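Local coordinates for protein hydrolase (Thermococcus thioreducens, PDB 6IAH) that is a magnesium-binding phosphatase of the haloacid dehalogenase superfamily with diverse substrate specificity, possibly including phosphoglycolate, at residues G198-I201 and N202-L205; D225-D228 and V229-L233. All coordinates share one frame; numbering follows the deposited sequence.

Contact 1: residues G198-I201 and N202-L205; sequences GDTI and NDEL. With MG (magnesium ion), chain B.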
ATOM      1  N   GLY A 198       7.752   6.934  -8.098  1.00 22.17           N
ATOM      2  CA  GLY A 198       7.607   6.045  -6.954  1.00 22.57           C
ATOM      3  C   GLY A 198       8.123   6.773  -5.703  1.00 21.94           C
ATOM      4  O   GLY A 198       8.660   7.852  -5.815  1.00 23.50           O
ATOM      5  N   ASP A 199       7.858   6.169  -4.563  1.00 24.05           N
ATOM      6  CA  ASP A 199       8.411   6.615  -3.246  1.00 26.04           C
ATOM      7  C   ASP A 199       9.333   5.550  -2.594  1.00 28.47           C
ATOM      8  O   ASP A 199       9.948   5.839  -1.629  1.00 27.36           O
ATOM      9  CB  ASP A 199       7.266   7.015  -2.331  1.00 27.73           C
ATOM     10  CG  ASP A 199       6.387   5.848  -1.907  1.00 28.28           C
ATOM     11  OD1 ASP A 199       5.831   5.082  -2.755  1.00 24.39           O
ATOM     12  OD2 ASP A 199       6.205   5.686  -0.686  1.00 26.90           O
ATOM     13  N   THR A 200       9.422   4.324  -3.116  1.00 28.65           N
ATOM     14  CA  THR A 200      10.192   3.288  -2.430  1.00 29.78           C
ATOM     15  C   THR A 200      11.203   2.632  -3.324  1.00 30.13           C
ATOM     16  O   THR A 200      11.114   2.738  -4.530  1.00 30.83           O
ATOM     17  CB  THR A 200       9.307   2.176  -1.828  1.00 31.04           C
ATOM     18  OG1 THR A 200       8.657   1.432  -2.873  1.00 30.14           O
ATOM     19  CG2 THR A 200       8.363   2.729  -0.835  1.00 30.26           C
ATOM     20  N   ILE A 201      12.114   1.862  -2.710  1.00 32.53           N
ATOM     21  CA  ILE A 201      13.106   1.076  -3.470  1.00 31.66           C
ATOM     22  C   ILE A 201      12.437   0.014  -4.349  1.00 28.91           C
ATOM     23  O   ILE A 201      12.947  -0.315  -5.397  1.00 29.69           O
ATOM     24  CB  ILE A 201      14.116   0.387  -2.495  1.00 37.56           C
ATOM     25  CG1 ILE A 201      14.907   1.431  -1.648  1.00 44.31           C
ATOM     26  CG2 ILE A 201      15.079  -0.537  -3.212  1.00 36.71           C
ATOM     27  CD1 ILE A 201      15.784   2.399  -2.420  1.00 46.42           C
ATOM     28  N   ASN A 202      11.335  -0.559  -3.893  1.00 30.80           N
ATOM     29  CA  ASN A 202      10.609  -1.545  -4.699  1.00 30.44           C
ATOM     30  C   ASN A 202      10.123  -0.944  -6.014  1.00 27.40           C
ATOM     31  O   ASN A 202      10.123  -1.627  -7.046  1.00 26.00           O
ATOM     32  CB  ASN A 202       9.447  -2.219  -3.917  1.00 32.93           C
ATOM     33  CG  ASN A 202       8.969  -3.516  -4.605  1.00 35.00           C
ATOM     34  OD1 ASN A 202       7.926  -3.553  -5.193  1.00 35.87           O
ATOM     35  ND2 ASN A 202       9.761  -4.576  -4.513  1.00 42.04           N
ATOM     36  N   ASP A 203       9.721   0.313  -5.982  1.00 27.16           N
ATOM     37  CA  ASP A 203       9.379   1.059  -7.197  1.00 27.56           C
ATOM     38  C   ASP A 203      10.570   1.213  -8.143  1.00 28.57           C
ATOM     39  O   ASP A 203      10.459   1.049  -9.379  1.00 24.95           O
ATOM     40  CB  ASP A 203       8.801   2.436  -6.854  1.00 27.21           C
ATOM     41  CG  ASP A 203       7.476   2.353  -6.101  1.00 27.82           C
ATOM     42  OD1 ASP A 203       6.604   1.492  -6.438  1.00 25.17           O
ATOM     43  OD2 ASP A 203       7.318   3.141  -5.136  1.00 25.54           O
ATOM     44  N   GLU A 204      11.729   1.474  -7.549  1.00 25.77           N
ATOM     45  CA  GLU A 204      12.977   1.593  -8.310  1.00 27.80           C
ATOM     46  C   GLU A 204      13.352   0.295  -8.989  1.00 26.79           C
ATOM     47  O   GLU A 204      13.631   0.254 -10.209  1.00 27.02           O
ATOM     48  CB  GLU A 204      14.114   2.060  -7.404  1.00 26.81           C
ATOM     49  CG  GLU A 204      15.334   2.480  -8.197  1.00 30.25           C
ATOM     50  CD  GLU A 204      16.171   3.518  -7.480  1.00 34.31           C
ATOM     51  OE1 GLU A 204      16.310   3.320  -6.283  1.00 35.71           O
ATOM     52  OE2 GLU A 204      16.648   4.526  -8.103  1.00 36.37           O
ATOM     53  N   LEU A 205      13.215  -0.795  -8.230  1.00 27.08           N
ATOM     54  CA  LEU A 205      13.451  -2.140  -8.743  1.00 25.39           C
ATOM     55  C   LEU A 205      12.519  -2.513  -9.865  1.00 30.04           C
ATOM     56  O   LEU A 205      12.933  -3.145 -10.911  1.00 25.85           O
ATOM     57  CB  LEU A 205      13.323  -3.139  -7.581  1.00 26.31           C
ATOM     58  CG  LEU A 205      13.369  -4.622  -7.866  1.00 29.01           C
ATOM     59  CD1 LEU A 205      14.566  -5.108  -8.716  1.00 29.68           C
ATOM     60  CD2 LEU A 205      13.323  -5.366  -6.540  1.00 34.40           C
TER
HETATM   61 MG    MG B 301       4.261   3.791  -2.653  1.00 28.94          MG
HETATM   62  O   HOH W   1       4.578   3.623  -0.692  1.00 26.91           O
HETATM   63  O   HOH W   2       5.726   2.431  -3.329  1.00 25.13           O
HETATM   64  O   HOH W   3       2.864   2.362  -2.596  1.00 26.55           O

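Contact 2: residues D225-D228 and V229-L233; sequences DVKD and VNEFL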
ATOM      1  N   ASP A 225      14.706  12.494  -5.487  1.00 32.73           N
ATOM      2  CA  ASP A 225      15.019  13.048  -6.799  1.00 33.42           C
ATOM      3  C   ASP A 225      14.268  14.372  -7.059  1.00 36.03           C
ATOM      4  O   ASP A 225      14.621  15.160  -7.945  1.00 35.70           O
ATOM      5  CB  ASP A 225      14.688  12.029  -7.899  1.00 32.28           C
ATOM      6  CG  ASP A 225      15.359  10.717  -7.679  1.00 33.15           C
ATOM      7  OD1 ASP A 225      16.423  10.693  -7.005  1.00 34.83           O
ATOM      8  OD2 ASP A 225      14.881   9.683  -8.161  1.00 29.70           O
ATOM      9  N   VAL A 226      13.217  14.602  -6.277  1.00 35.38           N
ATOM     10  CA  VAL A 226      12.324  15.722  -6.464  1.00 34.75           C
ATOM     11  C   VAL A 226      11.586  15.839  -5.151  1.00 30.17           C
ATOM     12  O   VAL A 226      11.512  14.866  -4.397  1.00 32.37           O
ATOM     13  CB  VAL A 226      11.413  15.449  -7.698  1.00 36.33           C
ATOM     14  CG1 VAL A 226      10.370  14.370  -7.387  1.00 33.30           C
ATOM     15  CG2 VAL A 226      10.764  16.731  -8.180  1.00 38.99           C
ATOM     16  N   LYS A 227      11.061  17.001  -4.834  1.00 35.84           N
ATOM     17  CA  LYS A 227      10.386  17.174  -3.526  1.00 37.80           C
ATOM     18  C   LYS A 227       9.145  16.316  -3.429  1.00 35.37           C
ATOM     19  O   LYS A 227       8.980  15.543  -2.503  1.00 32.44           O
ATOM     20  CB  LYS A 227       9.969  18.618  -3.309  1.00 44.54           C
ATOM     21  CG  LYS A 227       9.453  18.883  -1.890  1.00 52.11           C
ATOM     22  CD  LYS A 227       8.956  20.311  -1.799  1.00 53.38           C
ATOM     23  CE  LYS A 227       8.503  20.612  -0.375  1.00 60.60           C
ATOM     24  NZ  LYS A 227       7.721  21.878  -0.317  1.00 58.49           N
ATOM     25  N   ASP A 228       8.268  16.435  -4.420  1.00 32.41           N
ATOM     26  CA  ASP A 228       7.047  15.656  -4.414  1.00 28.70           C
ATOM     27  C   ASP A 228       6.545  15.618  -5.830  1.00 28.75           C
ATOM     28  O   ASP A 228       7.153  16.204  -6.740  1.00 30.10           O
ATOM     29  CB  ASP A 228       6.018  16.277  -3.475  1.00 31.33           C
ATOM     30  CG  ASP A 228       5.718  17.750  -3.799  1.00 33.91           C
ATOM     31  OD1 ASP A 228       5.590  18.149  -4.978  1.00 34.30           O
ATOM     32  OD2 ASP A 228       5.592  18.530  -2.834  1.00 40.63           O
ATOM     33  N   VAL A 229       5.431  14.926  -6.007  1.00 27.80           N
ATOM     34  CA  VAL A 229       4.847  14.728  -7.357  1.00 25.36           C
ATOM     35  C   VAL A 229       4.417  16.059  -7.993  1.00 24.10           C
ATOM     36  O   VAL A 229       4.344  16.205  -9.217  1.00 25.83           O
ATOM     37  CB  VAL A 229       3.685  13.728  -7.285  1.00 24.06           C
ATOM     38  CG1 VAL A 229       2.503  14.294  -6.522  1.00 24.60           C
ATOM     39  CG2 VAL A 229       3.285  13.261  -8.704  1.00 24.86           C
ATOM     40  N   ASN A 230       4.100  17.047  -7.172  1.00 24.99           N
ATOM     41  CA  ASN A 230       3.589  18.312  -7.742  1.00 24.49           C
ATOM     42  C   ASN A 230       4.713  19.084  -8.350  1.00 26.19           C
ATOM     43  O   ASN A 230       4.544  19.659  -9.417  1.00 27.09           O
ATOM     44  CB  ASN A 230       2.892  19.164  -6.645  1.00 26.08           C
ATOM     45  CG  ASN A 230       1.626  18.508  -6.150  1.00 28.15           C
ATOM     46  OD1 ASN A 230       0.833  17.975  -6.952  1.00 25.28           O
ATOM     47  ND2 ASN A 230       1.432  18.506  -4.836  1.00 29.24           N
ATOM     48  N   GLU A 231       5.868  19.106  -7.683  1.00 26.33           N
ATOM     49  CA  GLU A 231       7.042  19.763  -8.265  1.00 29.24           C
ATOM     50  C   GLU A 231       7.439  19.021  -9.531  1.00 28.23           C
ATOM     51  O   GLU A 231       7.768  19.628 -10.554  1.00 25.60           O
ATOM     52  CB  GLU A 231       8.196  19.777  -7.280  1.00 31.96           C
ATOM     53  CG  GLU A 231       9.470  20.405  -7.814  1.00 37.47           C
ATOM     54  CD  GLU A 231      10.490  20.500  -6.700  1.00 42.99           C
ATOM     55  OE1 GLU A 231      10.261  21.345  -5.823  1.00 44.01           O
ATOM     56  OE2 GLU A 231      11.413  19.653  -6.616  1.00 43.78           O
ATOM     57  N   PHE A 232       7.396  17.706  -9.455  1.00 27.10           N
ATOM     58  CA  PHE A 232       7.623  16.932 -10.661  1.00 25.75           C
ATOM     59  C   PHE A 232       6.703  17.331 -11.810  1.00 25.94           C
ATOM     60  O   PHE A 232       7.145  17.555 -12.974  1.00 27.00           O
ATOM     61  CB  PHE A 232       7.527  15.433 -10.404  1.00 25.78           C
ATOM     62  CG  PHE A 232       7.752  14.667 -11.675  1.00 26.78           C
ATOM     63  CD1 PHE A 232       9.040  14.533 -12.157  1.00 27.47           C
ATOM     64  CD2 PHE A 232       6.687  14.321 -12.479  1.00 31.51           C
ATOM     65  CE1 PHE A 232       9.288  13.926 -13.343  1.00 29.05           C
ATOM     66  CE2 PHE A 232       6.938  13.725 -13.720  1.00 28.00           C
ATOM     67  CZ  PHE A 232       8.226  13.542 -14.113  1.00 29.17           C
ATOM     68  N   LEU A 233       5.407  17.411 -11.529  1.00 25.37           N
ATOM     69  CA  LEU A 233       4.449  17.721 -12.615  1.00 24.85           C
ATOM     70  C   LEU A 233       4.601  19.132 -13.152  1.00 25.57           C
ATOM     71  O   LEU A 233       4.502  19.342 -14.335  1.00 23.15           O
ATOM     72  CB  LEU A 233       3.003  17.498 -12.202  1.00 26.76           C
ATOM     73  CG  LEU A 233       2.616  16.017 -12.132  1.00 26.53           C
ATOM     74  CD1 LEU A 233       1.265  15.895 -11.468  1.00 27.91           C
ATOM     75  CD2 LEU A 233       2.602  15.283 -13.481  1.00 25.33           C
TER
HETATM   76  O   HOH W   4       3.239  19.667  -2.936  1.00 37.28           O

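Contact 1: residues G198-I201 and N202-L205
Residues 198-205 leave strand 194-198 and turn directly into helix 201-213: the N-H of Leu205 reaches Ile201 O at 2.9 Å, while Thr200 O takes only weak bonds from the N-H groups of Asp203 and Glu204. Thr200 is the N-cap, and with Asp203 it forms a capping box. One half of the box is weak, since Asp203 N lies 3.5 Å from Thr200 OG1; the other is firmer, with Thr200 N 3.1 Å from Asp203 OD2 and an N-H...O angle of 151°. The Thr200 hydroxyl is directed over the helix start because OG1 lies between the backbone N and the carbonyl carbon (chi1 66°).

Asp203 OD2 does more than close the box. It also accepts from Asp199 N at 3.1 Å, and the two amides approach on its anti side from opposite faces of the carboxylate plane. Its CG stands opposite the carbonyl carbon (chi1 -64°), which turns the group back over the strand end, where OD2 comes within 3.4 Å of Gly198 CA. Water 2 donates to the same oxygen at 2.5 Å and is itself a magnesium ligand. Lys179 pairs with the other oxygen, OD1, in a salt bridge.

Asp199 binds the magnesium ion directly through OD1 at 2.0 Å. Water 1, another metal ligand, donates to Asp199 OD2 at 2.6 Å. Asp6 OD2 and Asp8 O complete the coordination. The sequence GDTIND matches motif IV of the haloacid dehalogenase fold. One aspartate is therefore a first-shell ligand and the next, in this model, a second-shell one, gripping both the ligand-bearing loop and a metal-bound water; this is consistent with a cap that doubles as the frame of the magnesium site.

Contact 2: residues D225-D228 and V229-L233
Asp228 caps helix 229-239, and the evidence lies in its side-chain oxygen OD1. That atom accepts from Glu231 N at 2.9 Å, nearly in line with its own C-O bond, and more weakly from Asn230 N, where the N-H...O angle is only 123°. CG placed between the backbone N and the carbonyl carbon (chi1 55°) brings OD1 over these first-turn amides. Among backbone bonds, Phe232 N to Asp228 O is 3.1 Å long and opens the helical series.

A second polar link runs the opposite way: Lys227 N donates its N-H to Glu231 OE2 at 3.2 Å, almost straight at 170° but from above the carboxylate plane. Water 4 bridges Asp228 OD2, to which it donates, and Asn230 ND2.

The one apolar pairing of side chains across the turn is Val226 CG2 with Phe232 CB, 4.1 Å apart; the same methyl also comes within 3.4 Å of the carboxylate oxygen Glu231 OE2.

Around this turn, Val226 and Phe232 rest on Val220 of strand 218-221, and Phe232 also meets Ile3 of strand 2-5. Asn230 bonds to the backbone of Ile131 and Arg133, while Leu233 packs on helix 134-141, joining the helix start to both the sheet and that helix.

Overall arrangement
Both contacts are helix starts that follow neighbouring strands of the parallel sheet: contact 1 comes after strand 194-198, contact 2 after strand 218-221, at one edge of the sheet. Their centres are 15 Å apart and their nearest atoms about 5 Å, without touching. Each is partly buried, but contact 1 sits closer to the chain centre, about 12 Å against 20 Å. Its cap is a reciprocal box whose carboxylate is shared with the metal shell, whereas contact 2 relies on a one-way aspartate cap and a separate glutamate bond to the preceding loop. Strand 218-221 is touched by both, through Ile201, Asp203 and Glu204 in one and Val226 and Phe232 in the other.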